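Local coordinates for periplasmic binding protein (Veillonella parvula, PDB 4LJS) that probably binds a metal chelate such as a siderophore or cobalamin in the periplasm and delivers it to a membrane ABC transporter, at residues V24-F29 with I158-R163; N135-E140 with E154-R159; Y210-L215 with V227-T232. All coordinates share one frame; numbering follows the deposited sequence.

Overall arrangement
Contacts 1 and 2 lie in the lobe built on the parallel sheet 47-50, 67-71, 110-113 and 135-138, their centres 6 Å apart, and both use helix 151-164. Two probable hydrogen bonds tie them together, D160 OD2 to Y137 OH at 2.6 Å and S28 OG to I138 N at 3.0 Å. Contact 3 belongs to the other lobe, around the mixed sheet of strand 196-203, with centres about 29 Å from contact 1 and 24 Å from contact 2. It touches contact 2 through E154 CG and L215 CD2, 4.2 Å apart. The long helix 168-188 joins the lobes, as in metal-chelate binding proteins, whose ligand typically sits in the cleft between them.

Contact 1. Residues V24-F29 with I158-R163; sequences VTIESF and IRDLGR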
loop_
_atom_site.group_PDB
_atom_site.type_symbol
_atom_site.label_atom_id
_atom_site.label_comp_id
_atom_site.label_asym_id
_atom_site.label_seq_id
_atom_site.Cartn_x
_atom_site.Cartn_y
_atom_site.Cartn_z
ATOM N N VAL A 24 -5.524 13.922 -20.753
ATOM C CA VAL A 24 -5.760 13.705 -19.335
ATOM C C VAL A 24 -4.865 14.606 -18.498
ATOM O O VAL A 24 -3.642 14.580 -18.621
ATOM C CB VAL A 24 -5.513 12.229 -18.947
ATOM C CG1 VAL A 24 -5.387 12.080 -17.441
ATOM C CG2 VAL A 24 -6.624 11.347 -19.494
ATOM N N THR A 25 -5.489 15.413 -17.652
ATOM C CA THR A 25 -4.763 16.280 -16.740
ATOM C C THR A 25 -4.816 15.699 -15.327
ATOM O O THR A 25 -5.887 15.429 -14.797
ATOM C CB THR A 25 -5.346 17.701 -16.759
ATOM O OG1 THR A 25 -4.886 18.383 -17.931
ATOM C CG2 THR A 25 -4.910 18.476 -15.537
ATOM N N ILE A 26 -3.650 15.492 -14.734
ATOM C CA ILE A 26 -3.553 14.878 -13.419
ATOM C C ILE A 26 -2.882 15.829 -12.436
ATOM O O ILE A 26 -1.902 16.495 -12.778
ATOM C CB ILE A 26 -2.728 13.567 -13.485
ATOM C CG1 ILE A 26 -3.483 12.491 -14.274
ATOM C CG2 ILE A 26 -2.373 13.064 -12.080
ATOM C CD1 ILE A 26 -4.832 12.123 -13.674
ATOM N N GLU A 27 -3.418 15.896 -11.220
ATOM C CA GLU A 27 -2.768 16.619 -10.136
ATOM C C GLU A 27 -2.032 15.680 -9.173
ATOM O O GLU A 27 -2.597 14.708 -8.666
ATOM C CB GLU A 27 -3.781 17.459 -9.357
ATOM C CG GLU A 27 -3.199 18.083 -8.095
ATOM C CD GLU A 27 -4.226 18.859 -7.300
ATOM O OE1 GLU A 27 -4.884 18.251 -6.430
ATOM O OE2 GLU A 27 -4.371 20.073 -7.543
ATOM N N SER A 28 -0.765 15.990 -8.921
ATOM C CA SER A 28 0.040 15.255 -7.953
ATOM C C SER A 28 0.746 16.286 -7.081
ATOM O O SER A 28 0.501 17.488 -7.224
ATOM C CB SER A 28 1.043 14.352 -8.673
ATOM O OG SER A 28 1.594 13.366 -7.809
ATOM N N PHE A 29 1.604 15.832 -6.172
ATOM C CA PHE A 29 2.267 16.740 -5.231
ATOM C C PHE A 29 3.734 16.371 -5.049
ATOM O O PHE A 29 4.080 15.196 -4.977
ATOM C CB PHE A 29 1.594 16.690 -3.852
ATOM C CG PHE A 29 0.124 16.970 -3.880
ATOM C CD1 PHE A 29 -0.780 15.974 -4.227
ATOM C CD2 PHE A 29 -0.359 18.234 -3.550
ATOM C CE1 PHE A 29 -2.139 16.233 -4.258
ATOM C CE2 PHE A 29 -1.714 18.500 -3.577
ATOM C CZ PHE A 29 -2.608 17.496 -3.930
ATOM N N ILE A 158 -5.333 4.973 -7.309
ATOM C CA ILE A 158 -5.745 3.964 -8.280
ATOM C C ILE A 158 -6.484 4.618 -9.448
ATOM O O ILE A 158 -6.256 4.289 -10.611
ATOM C CB ILE A 158 -6.619 2.895 -7.597
ATOM C CG1 ILE A 158 -5.772 2.123 -6.579
ATOM C CG2 ILE A 158 -7.218 1.948 -8.617
ATOM C CD1 ILE A 158 -6.539 1.159 -5.726
ATOM N N ARG A 159 -7.344 5.578 -9.123
ATOM C CA ARG A 159 -8.136 6.272 -10.121
ATOM C C ARG A 159 -7.252 7.103 -11.064
ATOM O O ARG A 159 -7.481 7.130 -12.277
ATOM C CB ARG A 159 -9.166 7.148 -9.408
ATOM C CG ARG A 159 -10.187 7.793 -10.302
ATOM C CD ARG A 159 -11.275 8.472 -9.467
ATOM N NE ARG A 159 -12.265 7.525 -8.952
ATOM C CZ ARG A 159 -12.532 7.334 -7.663
ATOM N NH1 ARG A 159 -11.877 8.018 -6.736
ATOM N NH2 ARG A 159 -13.467 6.461 -7.298
ATOM N N ASP A 160 -6.244 7.774 -10.509
ATOM C CA ASP A 160 -5.310 8.570 -11.311
ATOM C C ASP A 160 -4.532 7.698 -12.296
ATOM O O ASP A 160 -4.406 8.028 -13.473
ATOM C CB ASP A 160 -4.316 9.309 -10.417
ATOM C CG ASP A 160 -4.932 10.494 -9.708
ATOM O OD1 ASP A 160 -5.990 10.980 -10.165
ATOM O OD2 ASP A 160 -4.349 10.947 -8.695
ATOM N N LEU A 161 -3.999 6.587 -11.806
ATOM C CA LEU A 161 -3.273 5.677 -12.676
ATOM C C LEU A 161 -4.219 5.124 -13.743
ATOM O O LEU A 161 -3.846 5.007 -14.903
ATOM C CB LEU A 161 -2.593 4.573 -11.866
ATOM C CG LEU A 161 -1.394 5.086 -11.049
ATOM C CD1 LEU A 161 -0.823 4.008 -10.138
ATOM C CD2 LEU A 161 -0.302 5.636 -11.970
ATOM N N GLY A 162 -5.455 4.826 -13.350
ATOM C CA GLY A 162 -6.477 4.427 -14.302
ATOM C C GLY A 162 -6.665 5.422 -15.440
ATOM O O GLY A 162 -6.755 5.031 -16.603
ATOM N N ARG A 163 -6.719 6.712 -15.115
ATOM C CA ARG A 163 -6.848 7.738 -16.149
ATOM C C ARG A 163 -5.601 7.810 -17.039
ATOM O O ARG A 163 -5.702 7.946 -18.259
ATOM C CB ARG A 163 -7.127 9.116 -15.540
ATOM C CG ARG A 163 -8.443 9.240 -14.803
ATOM C CD ARG A 163 -8.650 10.670 -14.306
ATOM N NE ARG A 163 -8.817 11.612 -15.414
ATOM C CZ ARG A 163 -8.559 12.915 -15.340
ATOM N NH1 ARG A 163 -8.106 13.442 -14.208
ATOM N NH2 ARG A 163 -8.745 13.693 -16.402
#
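The strand bearing V24 and I26 runs roughly antiparallel to the helix bearing D160 and R163, with segment axes 9.4 Å apart at closest approach and 151° between their directions. The strand belongs to the hairpin 19-29/34-40, in which V24, I26 and S28 pair through their backbones with strand 34-40; T25 and E27 are not among these pairs, and R163 reaches the carbonyl of T25. The arginine chain bends at chi3 (66°), and NH1 gives a weak hydrogen bond to T25 O, 3.0 Å long and 125° at the hydrogen. V24 CG1 lies over one face of the guanidinium, offset toward its rim and 3.9 Å from NH2, and V24 CG2 rests 3.7 Å from the carbonyl oxygen of R163. I26 slides past the arginine in the opposite direction, and its CD1 touches both R163 NH1 (3.6 Å) and D160 OD1 (3.9 Å). A branched valine and isoleucine suit these places because they offer methyls to both the flat cation and the helix. D160 puts its stronger polar contacts elsewhere: OD2 accepts from Y137 OH and makes a salt bridge with K156 NZ, whose ammonium also reaches E27 O weakly. An alanine in place of R163 would probably leave T25 O without this donor and open a gap beside V24 CG1 and I26 CD1. The hairpin thus packs on the lobe's helix with methyls lying against a cation and a carboxylate; one weak N-H...O bond joins the segments, and the stronger polar partners of D160 lie outside them.

Contact 2. Residues N135-E140 with E154-R159; sequences NVYIAE and EYKYIR
Y137 and Y157 both hold CG anti to the backbone N, with chi1 of -178° and 178°, which starts each ring off toward the space between strand and helix. The setting is the Rossmann-like parallel beta/alpha sandwich of this lobe: 135-138 is an outermost strand of its parallel sheet, and helix 151-164 packs against it. The two rings are oblique, planes 44° apart and centroids 5.7 Å apart. Y157 CD1 meets Y137 at its ring edge, close to the ring plane, 3.5 Å from CE2. A139 adds its methyl, CB lying 3.6 Å from Y157 CE1; a small residue suits this spot, where Y157 CE1 lies against the methyl, and N53 of helix 52-60 also touches both. Beside the tyrosines, E140 and K156 cross at about a right angle. E140 OE1 and K156 NZ are 4.3 Å apart, too far for a salt bridge but probably close enough for some attraction. The stronger polar partner of both K156 NZ and the buried Y137 OH is D160, one helical turn beyond K156. Y137 OH also lies 3.6 Å from Y157 CA, right against the helix backbone.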
loop_
_atom_site.group_PDB
_atom_site.type_symbol
_atom_site.label_atom_id
_atom_site.label_comp_id
_atom_site.label_asym_id
_atom_site.label_seq_id
_atom_site.Cartn_x
_atom_site.Cartn_y
_atom_site.Cartn_z
ATOM N N ASN A 135 6.680 12.284 -17.865
ATOM C CA ASN A 135 5.857 12.705 -16.744
ATOM C C ASN A 135 6.249 12.004 -15.455
ATOM O O ASN A 135 6.895 10.951 -15.476
ATOM C CB ASN A 135 4.386 12.461 -17.059
ATOM C CG ASN A 135 3.845 13.475 -18.025
ATOM O OD1 ASN A 135 3.954 14.678 -17.786
ATOM N ND2 ASN A 135 3.292 13.010 -19.140
ATOM N N VAL A 136 5.859 12.602 -14.335
ATOM C CA VAL A 136 6.109 12.029 -13.012
ATOM C C VAL A 136 4.790 11.985 -12.236
ATOM O O VAL A 136 4.029 12.951 -12.241
ATOM C CB VAL A 136 7.141 12.866 -12.227
ATOM C CG1 VAL A 136 7.256 12.388 -10.774
ATOM C CG2 VAL A 136 8.500 12.829 -12.928
ATOM N N TYR A 137 4.507 10.849 -11.609
ATOM C CA TYR A 137 3.364 10.748 -10.715
ATOM C C TYR A 137 3.830 10.280 -9.345
ATOM O O TYR A 137 4.560 9.296 -9.233
ATOM C CB TYR A 137 2.281 9.813 -11.265
ATOM C CG TYR A 137 1.080 9.746 -10.353
ATOM C CD1 TYR A 137 0.160 10.789 -10.318
ATOM C CD2 TYR A 137 0.876 8.661 -9.507
ATOM C CE1 TYR A 137 -0.941 10.752 -9.477
ATOM C CE2 TYR A 137 -0.232 8.613 -8.653
ATOM C CZ TYR A 137 -1.133 9.664 -8.645
ATOM O OH TYR A 137 -2.231 9.639 -7.806
ATOM N N ILE A 138 3.396 10.997 -8.314
ATOM C CA ILE A 138 3.845 10.765 -6.947
ATOM C C ILE A 138 2.678 10.324 -6.052
ATOM O O ILE A 138 1.614 10.946 -6.063
ATOM C CB ILE A 138 4.499 12.053 -6.394
ATOM C CG1 ILE A 138 5.789 12.340 -7.168
ATOM C CG2 ILE A 138 4.774 11.941 -4.895
ATOM C CD1 ILE A 138 6.386 13.709 -6.898
ATOM N N ALA A 139 2.867 9.245 -5.293
ATOM C CA ALA A 139 1.834 8.786 -4.358
ATOM C C ALA A 139 1.571 9.829 -3.274
ATOM O O ALA A 139 2.473 10.184 -2.512
ATOM C CB ALA A 139 2.237 7.478 -3.720
ATOM N N GLU A 140 0.336 10.312 -3.194
ATOM C CA GLU A 140 -0.017 11.288 -2.167
ATOM C C GLU A 140 0.205 10.761 -0.740
ATOM O O GLU A 140 0.558 11.519 0.158
ATOM C CB GLU A 140 -1.463 11.766 -2.335
ATOM C CG GLU A 140 -1.833 12.869 -1.368
ATOM C CD GLU A 140 -3.311 13.209 -1.395
ATOM O OE1 GLU A 140 -4.071 12.533 -2.126
ATOM O OE2 GLU A 140 -3.707 14.154 -0.675
ATOM N N GLU A 154 -5.628 6.302 -1.323
ATOM C CA GLU A 154 -5.335 5.108 -2.119
ATOM C C GLU A 154 -6.314 4.959 -3.281
ATOM O O GLU A 154 -5.914 4.599 -4.392
ATOM C CB GLU A 154 -5.334 3.845 -1.252
ATOM C CG GLU A 154 -4.300 3.865 -0.133
ATOM C CD GLU A 154 -2.904 4.236 -0.626
ATOM O OE1 GLU A 154 -2.451 3.670 -1.649
ATOM O OE2 GLU A 154 -2.264 5.100 0.011
ATOM N N TYR A 155 -7.592 5.239 -3.027
ATOM C CA TYR A 155 -8.600 5.202 -4.087
ATOM C C TYR A 155 -8.254 6.167 -5.222
ATOM O O TYR A 155 -8.310 5.798 -6.393
ATOM C CB TYR A 155 -9.991 5.528 -3.537
ATOM C CG TYR A 155 -10.535 4.481 -2.590
ATOM C CD1 TYR A 155 -10.122 3.161 -2.682
ATOM C CD2 TYR A 155 -11.467 4.812 -1.608
ATOM C CE1 TYR A 155 -10.616 2.196 -1.822
ATOM C CE2 TYR A 155 -11.965 3.849 -0.737
ATOM C CZ TYR A 155 -11.531 2.540 -0.851
ATOM O OH TYR A 155 -12.006 1.561 -0.002
ATOM N N LYS A 156 -7.904 7.403 -4.868
ATOM C CA LYS A 156 -7.585 8.416 -5.865
ATOM C C LYS A 156 -6.344 7.993 -6.642
ATOM O O LYS A 156 -6.253 8.199 -7.853
ATOM C CB LYS A 156 -7.348 9.780 -5.206
ATOM C CG LYS A 156 -6.632 10.779 -6.132
ATOM C CD LYS A 156 -6.505 12.178 -5.517
ATOM C CE LYS A 156 -5.653 13.111 -6.389
ATOM N NZ LYS A 156 -4.194 12.762 -6.376
ATOM N N TYR A 157 -5.395 7.397 -5.926
ATOM C CA TYR A 157 -4.153 6.918 -6.513
ATOM C C TYR A 157 -4.482 5.938 -7.628
ATOM O O TYR A 157 -4.006 6.070 -8.755
ATOM C CB TYR A 157 -3.323 6.231 -5.432
ATOM C CG TYR A 157 -2.009 5.625 -5.886
ATOM C CD1 TYR A 157 -0.864 6.409 -5.999
ATOM C CD2 TYR A 157 -1.903 4.262 -6.161
ATOM C CE1 TYR A 157 0.343 5.861 -6.382
ATOM C CE2 TYR A 157 -0.693 3.700 -6.550
ATOM C CZ TYR A 157 0.428 4.508 -6.663
ATOM O OH TYR A 157 1.642 3.975 -7.047
ATOM N N ILE A 158 -5.333 4.973 -7.309
ATOM C CA ILE A 158 -5.745 3.964 -8.280
ATOM C C ILE A 158 -6.484 4.618 -9.448
ATOM O O ILE A 158 -6.256 4.289 -10.611
ATOM C CB ILE A 158 -6.619 2.895 -7.597
ATOM C CG1 ILE A 158 -5.772 2.123 -6.579
ATOM C CG2 ILE A 158 -7.218 1.948 -8.617
ATOM C CD1 ILE A 158 -6.539 1.159 -5.726
ATOM N N ARG A 159 -7.344 5.578 -9.123
ATOM C CA ARG A 159 -8.136 6.272 -10.121
ATOM C C ARG A 159 -7.252 7.103 -11.064
ATOM O O ARG A 159 -7.481 7.130 -12.277
ATOM C CB ARG A 159 -9.166 7.148 -9.408
ATOM C CG ARG A 159 -10.187 7.793 -10.302
ATOM C CD ARG A 159 -11.275 8.472 -9.467
ATOM N NE ARG A 159 -12.265 7.525 -8.952
ATOM C CZ ARG A 159 -12.532 7.334 -7.663
ATOM N NH1 ARG A 159 -11.877 8.018 -6.736
ATOM N NH2 ARG A 159 -13.467 6.461 -7.298
#

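Contact 3. Residues Y210-L215 with V227-T232; sequences YGHKTL and VIDTET
D229 receives H212 across the contact through one carboxylate oxygen: the backbone N-H of H212 points almost straight at OD2, 3.0 Å away with 170° at the hydrogen, and comes from well above the carboxylate plane. The imidazole ND1 of H212 adds a weak bond to the same OD2, at 3.3 Å. The other oxygen, OD1, accepts from E231 N in an Asx turn, so D229 both shapes its own loop and binds the neighbouring one; a short acid is fitted to that double task. With CG anti to the backbone N (chi1 -172°), the carboxylate comes up against G211, whose CA is 3.6 Å from D229 CG. Glycine belongs there, because a CB would clash with that carbon. The H212 ring, tilted 49° to the carboxylate, also slides past V227, with NE2 3.7 Å from V227 CB. A water donates to Y210 O (3.0 Å) and I228 O (2.7 Å), bridging two carbonyl oxygens 4.5 Å apart, neither of which can donate to the other. Within the first loop, G211 O accepts from T214 N, in a type I turn, and from T214 OG1. The same hydroxyl caps G217 N, opening helix 215-222. The D229 side chain touches L209 of strand 206-209, while Y210 and I228 pair through their backbones with F199 and A197 of strand 196-203, anchoring both loops to the mixed sheet.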
loop_
_atom_site.group_PDB
_atom_site.type_symbol
_atom_site.label_atom_id
_atom_site.label_comp_id
_atom_site.label_asym_id
_atom_site.label_seq_id
_atom_site.Cartn_x
_atom_site.Cartn_y
_atom_site.Cartn_z
ATOM N N TYR A 210 0.459 2.255 15.635
ATOM C CA TYR A 210 -0.190 2.838 14.462
ATOM C C TYR A 210 -1.578 3.330 14.843
ATOM O O TYR A 210 -2.491 2.533 15.038
ATOM C CB TYR A 210 -0.307 1.814 13.334
ATOM C CG TYR A 210 0.995 1.483 12.638
ATOM C CD1 TYR A 210 2.060 0.927 13.337
ATOM C CD2 TYR A 210 1.152 1.714 11.281
ATOM C CE1 TYR A 210 3.253 0.615 12.702
ATOM C CE2 TYR A 210 2.338 1.403 10.635
ATOM C CZ TYR A 210 3.385 0.852 11.349
ATOM O OH TYR A 210 4.564 0.544 10.710
ATOM N N GLY A 211 -1.732 4.647 14.944
ATOM C CA GLY A 211 -2.968 5.235 15.424
ATOM C C GLY A 211 -3.863 5.827 14.354
ATOM O O GLY A 211 -3.808 5.450 13.181
ATOM N N HIS A 212 -4.686 6.781 14.768
ATOM C CA HIS A 212 -5.743 7.318 13.921
ATOM C C HIS A 212 -5.253 8.026 12.666
ATOM O O HIS A 212 -5.965 8.062 11.663
ATOM C CB HIS A 212 -6.654 8.238 14.737
ATOM C CG HIS A 212 -7.500 7.507 15.732
ATOM N ND1 HIS A 212 -7.315 7.620 17.093
ATOM C CD2 HIS A 212 -8.525 6.637 15.562
ATOM C CE1 HIS A 212 -8.196 6.858 17.720
ATOM N NE2 HIS A 212 -8.941 6.252 16.813
ATOM N N LYS A 213 -4.050 8.593 12.720
ATOM C CA LYS A 213 -3.508 9.291 11.563
ATOM C C LYS A 213 -2.789 8.372 10.569
ATOM O O LYS A 213 -2.261 8.844 9.563
ATOM C CB LYS A 213 -2.598 10.442 11.998
ATOM C CG LYS A 213 -3.333 11.532 12.766
ATOM C CD LYS A 213 -2.420 12.683 13.141
ATOM C CE LYS A 213 -2.078 13.553 11.937
ATOM N NZ LYS A 213 -1.256 14.731 12.342
ATOM N N THR A 214 -2.774 7.069 10.843
ATOM C CA THR A 214 -2.163 6.116 9.915
ATOM C C THR A 214 -3.239 5.405 9.096
ATOM O O THR A 214 -4.401 5.343 9.502
ATOM C CB THR A 214 -1.328 5.046 10.639
ATOM O OG1 THR A 214 -2.206 4.136 11.323
ATOM C CG2 THR A 214 -0.359 5.689 11.628
ATOM N N LEU A 215 -2.850 4.867 7.945
ATOM C CA LEU A 215 -3.800 4.164 7.098
ATOM C C LEU A 215 -4.388 2.937 7.804
ATOM O O LEU A 215 -5.589 2.678 7.703
ATOM C CB LEU A 215 -3.168 3.771 5.763
ATOM C CG LEU A 215 -4.065 2.876 4.896
ATOM C CD1 LEU A 215 -5.368 3.594 4.511
ATOM C CD2 LEU A 215 -3.318 2.429 3.668
ATOM N N VAL A 227 -10.632 2.090 17.387
ATOM C CA VAL A 227 -9.184 1.999 17.240
ATOM C C VAL A 227 -8.462 2.650 18.413
ATOM O O VAL A 227 -8.689 3.818 18.723
ATOM C CB VAL A 227 -8.702 2.628 15.908
ATOM C CG1 VAL A 227 -7.190 2.548 15.795
ATOM C CG2 VAL A 227 -9.334 1.918 14.733
ATOM N N ILE A 228 -7.598 1.880 19.064
ATOM C CA ILE A 228 -6.792 2.383 20.171
ATOM C C ILE A 228 -5.689 3.313 19.670
ATOM O O ILE A 228 -5.018 3.011 18.683
ATOM C CB ILE A 228 -6.146 1.222 20.951
ATOM C CG1 ILE A 228 -7.227 0.332 21.563
ATOM C CG2 ILE A 228 -5.210 1.746 22.030
ATOM C CD1 ILE A 228 -6.690 -0.902 22.222
ATOM N N ASP A 229 -5.508 4.442 20.351
ATOM C CA ASP A 229 -4.458 5.393 19.995
ATOM C C ASP A 229 -4.069 6.252 21.191
ATOM O O ASP A 229 -4.787 7.178 21.562
ATOM C CB ASP A 229 -4.911 6.283 18.835
ATOM C CG ASP A 229 -3.794 7.164 18.296
ATOM O OD1 ASP A 229 -2.632 7.013 18.733
ATOM O OD2 ASP A 229 -4.079 8.001 17.412
ATOM N N THR A 230 -2.924 5.941 21.788
ATOM C CA THR A 230 -2.440 6.682 22.945
ATOM C C THR A 230 -1.590 7.880 22.530
ATOM O O THR A 230 -1.013 8.561 23.377
ATOM C CB THR A 230 -1.616 5.781 23.881
ATOM O OG1 THR A 230 -0.537 5.186 23.145
ATOM C CG2 THR A 230 -2.496 4.685 24.473
ATOM N N GLU A 231 -1.510 8.119 21.224
ATOM C CA GLU A 231 -0.799 9.275 20.678
ATOM C C GLU A 231 0.656 9.336 21.134
ATOM O O GLU A 231 1.116 10.351 21.648
ATOM C CB GLU A 231 -1.532 10.566 21.030
ATOM C CG GLU A 231 -2.983 10.561 20.592
ATOM C CD GLU A 231 -3.718 11.813 21.002
ATOM O OE1 GLU A 231 -3.215 12.538 21.888
ATOM O OE2 GLU A 231 -4.801 12.075 20.435
ATOM N N THR A 232 1.364 8.232 20.932
ATOM C CA THR A 232 2.763 8.101 21.301
ATOM C C THR A 232 3.407 7.291 20.184
ATOM O O THR A 232 2.749 6.439 19.586
ATOM C CB THR A 232 2.897 7.316 22.617
ATOM O OG1 THR A 232 1.651 7.352 23.325
ATOM C CG2 THR A 232 4.009 7.883 23.501
HETATM O O HOH W 1 -4.084 0.995 17.064
#